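Local coordinates for protein NalD (Pseudomonas aeruginosa PAO1, PDB 5DAJ) that represses expression of the MexAB-OprM multidrug efflux pump as a TetR-family regulator and binds novobiocin, which induces the pump, at the interface of chains A and B. Sequence-based numbering; all coordinates share one arbitrary frame. Chains: chain A/B, NalD.

Contact 1: the interface of chains A and B. Residues chain A 134, 137, 160, 164; chain B 183-184, 193.
A:Arg164 reaches across to the backbone carbonyl of B:Leu183. Its NE donates a hydrogen bond of 2.6 Å to B:Leu183 O. The bond is bent, 129° at the hydrogen, and the oxygen sits 21° out of the guanidinium plane. The arginine starts with CG anti to its own carbonyl carbon (chi1 -75°) and then runs extended from CG to NE, which carries the guanidinium out from helix 159-179 to the partner chain.

The side chain of B:Leu183 points past this bond towards helix 123-145. Its methyl CD2 meets the tip of A:Ile137, CD1, at 3.5 Å, and the two side chains meet at a slant. A:Gln134 flanks the same methyl more loosely. B:Leu183 belongs to a loop just before helix 186-201, and 79 Å² of B:Leu183 is hidden by chain A.

Neighbours in chain A hold the guanidinium in place. A:Ile137 CG2 lies over one face and A:Arg160 CG over the other, both offset towards the rim. On the far side from B:Leu183, NH1 donates to the backbone oxygen of A:Arg160, so the group is fixed at two nitrogens. In chain B, the ring of B:Phe184 stays peripheral, and B:Leu193 CD1 covers one of its faces. The other methyl of that leucine, CD2, turns to A:Arg164 and lies 4.1 Å from its CB.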
# COMPACT_ATOMS: atom_id res chain seq x y z
N GLN A 134 12.22 6.76 -2.95
CA GLN A 134 13.51 6.93 -2.29
C GLN A 134 13.91 8.40 -2.20
O GLN A 134 14.48 8.84 -1.21
CB GLN A 134 14.61 6.13 -3.02
CG GLN A 134 15.91 5.99 -2.23
CD GLN A 134 15.72 5.25 -0.91
OE1 GLN A 134 15.18 4.13 -0.89
NE2 GLN A 134 16.16 5.86 0.18
N ILE A 137 11.60 10.40 0.28
CA ILE A 137 12.07 10.04 1.62
C ILE A 137 13.38 10.75 1.99
O ILE A 137 13.53 11.25 3.11
CB ILE A 137 12.22 8.51 1.76
CG1 ILE A 137 10.82 7.89 1.83
CG2 ILE A 137 13.04 8.14 3.00
CD1 ILE A 137 10.78 6.38 1.91
N ARG A 160 15.71 9.96 10.02
CA ARG A 160 15.56 8.72 9.25
C ARG A 160 14.17 8.11 9.48
O ARG A 160 13.44 7.83 8.54
CB ARG A 160 16.65 7.72 9.62
CG ARG A 160 16.62 6.41 8.85
CD ARG A 160 17.76 5.50 9.26
NE ARG A 160 17.63 5.05 10.63
CZ ARG A 160 17.02 3.94 11.04
NH1 ARG A 160 16.46 3.10 10.18
NH2 ARG A 160 16.96 3.66 12.34
N ARG A 164 10.33 8.15 7.20
CA ARG A 164 9.79 6.83 6.85
C ARG A 164 8.41 6.60 7.46
O ARG A 164 7.54 6.06 6.80
CB ARG A 164 10.74 5.71 7.24
CG ARG A 164 11.92 5.64 6.29
CD ARG A 164 13.15 5.04 6.91
NE ARG A 164 14.23 4.99 5.93
CZ ARG A 164 14.96 6.03 5.53
NH1 ARG A 164 14.75 7.25 5.98
NH2 ARG A 164 15.93 5.85 4.65
N LEU B 183 14.60 0.12 3.67
CA LEU B 183 14.04 1.34 4.27
C LEU B 183 14.18 1.39 5.77
O LEU B 183 14.55 2.43 6.33
CB LEU B 183 12.57 1.53 3.91
CG LEU B 183 12.27 2.18 2.57
CD1 LEU B 183 10.76 2.16 2.34
CD2 LEU B 183 12.79 3.60 2.49
N PHE B 184 13.88 0.28 6.42
CA PHE B 184 14.04 0.19 7.87
C PHE B 184 14.15 -1.25 8.35
O PHE B 184 13.97 -2.18 7.58
CB PHE B 184 12.91 0.92 8.60
CG PHE B 184 11.54 0.35 8.36
CD1 PHE B 184 11.07 -0.72 9.11
CD2 PHE B 184 10.69 0.91 7.42
CE1 PHE B 184 9.80 -1.24 8.89
CE2 PHE B 184 9.42 0.39 7.20
CZ PHE B 184 8.97 -0.68 7.94
N LEU B 193 8.79 3.90 14.71
CA LEU B 193 7.91 4.18 13.58
C LEU B 193 6.45 4.36 14.02
O LEU B 193 5.72 5.18 13.46
CB LEU B 193 8.00 3.07 12.54
CG LEU B 193 9.36 3.00 11.83
CD1 LEU B 193 9.59 1.63 11.21
CD2 LEU B 193 9.47 4.09 10.78

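Contact 2: the interface of chains A and B. Residues chain A 156-157, 161, 164-165, 197; chain B 189, 192-193, 196.
A:Ile161 packs against helix 186-201 of chain B with both of its branches. Its CG2 methyl rests on the backbone at B:His192, 3.5 Å from the carbonyl O of that residue. The same methyl also meets B:His192 CB and B:Leu193 CD2. The longer branch turns the other way. Its chi2 of -62° bends CD1 towards B:Asp189, where it touches the carboxylate end at 3.6 Å from CG. In all, 60 Å² of A:Ile161 is hidden by chain B, and this is the tight part of the patch.

B:Leu193, one residue on from B:His192 in the same helix, completes it. Its CD2 methyl comes up against the backbone of helix 159-179, 3.7 Å from A:Ile161 O and close to A:Ala165 N. The small A:Ala165 probably lets the helices come near each other here, with its CB 3.8 Å from B:Leu193 O.

Contacts are looser away from the isoleucine. On one side B:His192, itself well covered (55 Å²), carries its imidazole alongside the loop at A:Gly156. The looseness lies in this ring contact: ND1 is 3.7 Å from A:Gly156 O, too far to count as a hydrogen bond. The selenomethionine A:Met157 is poorly ordered, so its approach to B:His192 is uncertain. On another side the selenomethionine A:Met197 and B:Pro196 run alongside each other in the same direction. A:Met197 SE, the selenium, stands 3.8 Å from B:Pro196 CG, and little surface is hidden on A:Met197.

No polar pair across the patch is within bonding reach. The hold therefore appears to come mainly from van der Waals packing. The patch brings helix 159-179 of one subunit against helix 186-201 of the other and, at A:Met197 and B:Pro196, the two copies of helix 186-201 against each other. It probably helps hold together the dimer through which TetR-family repressors usually bind their operators.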
# COMPACT_ATOMS: atom_id res chain seq x y z
N GLY A 156 14.52 11.02 20.74
CA GLY A 156 14.56 9.69 20.12
C GLY A 156 13.87 9.54 18.78
O GLY A 156 13.87 8.46 18.19
N MSE A 157 13.25 10.62 18.29
CA MSE A 157 12.82 10.71 16.89
C MSE A 157 13.98 11.20 16.07
O MSE A 157 14.42 12.35 16.23
CB MSE A 157 11.64 11.67 16.69
CG MSE A 157 10.31 11.04 17.06
SE MSE A 157 10.02 9.40 15.99
CE MSE A 157 10.78 10.03 14.29
N ILE A 161 13.84 7.93 10.76
CA ILE A 161 12.57 7.31 11.18
C ILE A 161 11.38 8.20 10.87
O ILE A 161 10.34 7.70 10.41
CB ILE A 161 12.58 6.99 12.70
CG1 ILE A 161 13.61 5.91 13.03
CG2 ILE A 161 11.20 6.55 13.20
CD1 ILE A 161 13.39 4.56 12.38
N ARG A 164 10.33 8.15 7.20
CA ARG A 164 9.79 6.83 6.85
C ARG A 164 8.41 6.60 7.46
O ARG A 164 7.54 6.06 6.80
CB ARG A 164 10.74 5.71 7.24
CG ARG A 164 11.92 5.64 6.29
CD ARG A 164 13.15 5.04 6.91
NE ARG A 164 14.23 4.99 5.93
CZ ARG A 164 14.96 6.03 5.53
NH1 ARG A 164 14.75 7.25 5.98
NH2 ARG A 164 15.93 5.85 4.65
N ALA A 165 8.24 7.03 8.71
CA ALA A 165 6.94 6.98 9.37
C ALA A 165 5.93 7.82 8.59
O ALA A 165 4.83 7.35 8.28
CB ALA A 165 7.03 7.49 10.80
N MSE A 197 0.16 12.23 13.32
CA MSE A 197 1.53 11.94 12.89
C MSE A 197 2.40 13.15 13.14
O MSE A 197 3.47 13.03 13.75
CB MSE A 197 1.60 11.53 11.42
CG MSE A 197 3.02 11.33 10.88
SE MSE A 197 4.01 9.96 11.92
CE MSE A 197 3.17 8.36 11.14
N ASP B 189 13.40 -0.80 14.60
CA ASP B 189 12.74 0.49 14.23
C ASP B 189 11.22 0.54 14.44
O ASP B 189 10.66 1.63 14.52
CB ASP B 189 13.02 0.86 12.78
CG ASP B 189 14.47 1.11 12.51
OD1 ASP B 189 15.18 1.68 13.37
OD2 ASP B 189 14.92 0.78 11.39
N HIS B 192 9.78 2.94 17.11
CA HIS B 192 9.95 4.36 16.80
C HIS B 192 9.09 4.82 15.62
O HIS B 192 8.72 5.99 15.54
CB HIS B 192 11.42 4.66 16.51
CG HIS B 192 12.33 4.34 17.66
ND1 HIS B 192 12.38 5.12 18.80
CD2 HIS B 192 13.21 3.34 17.85
CE1 HIS B 192 13.27 4.61 19.64
NE2 HIS B 192 13.78 3.52 19.08
N LEU B 193 8.79 3.90 14.71
CA LEU B 193 7.91 4.18 13.58
C LEU B 193 6.45 4.36 14.02
O LEU B 193 5.72 5.18 13.46
CB LEU B 193 8.00 3.07 12.54
CG LEU B 193 9.36 3.00 11.83
CD1 LEU B 193 9.59 1.63 11.21
CD2 LEU B 193 9.47 4.09 10.78
N PRO B 196 5.19 7.97 17.13
CA PRO B 196 4.53 9.26 16.91
C PRO B 196 3.02 9.16 16.70
O PRO B 196 2.28 10.01 17.19
CB PRO B 196 5.21 9.81 15.66
CG PRO B 196 5.76 8.61 14.97
CD PRO B 196 6.16 7.68 16.06

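The C-alpha centres of contact 1 and contact 2 lie about 9 Å apart, and the two share A:Arg164 and B:Leu193. They are neighbouring parts of one two-fold interface, so each has a twin with the chains exchanged. Helix 159-179 of chain A and helix 186-201 of chain B run through both. Contact 1 adds helix 123-145 and a polar link to the loop before the partner helix; contact 2 has no polar pair within bonding reach. Together they would fix how the two subunits are turned against each other, which probably matters for placing the paired DNA-binding domains.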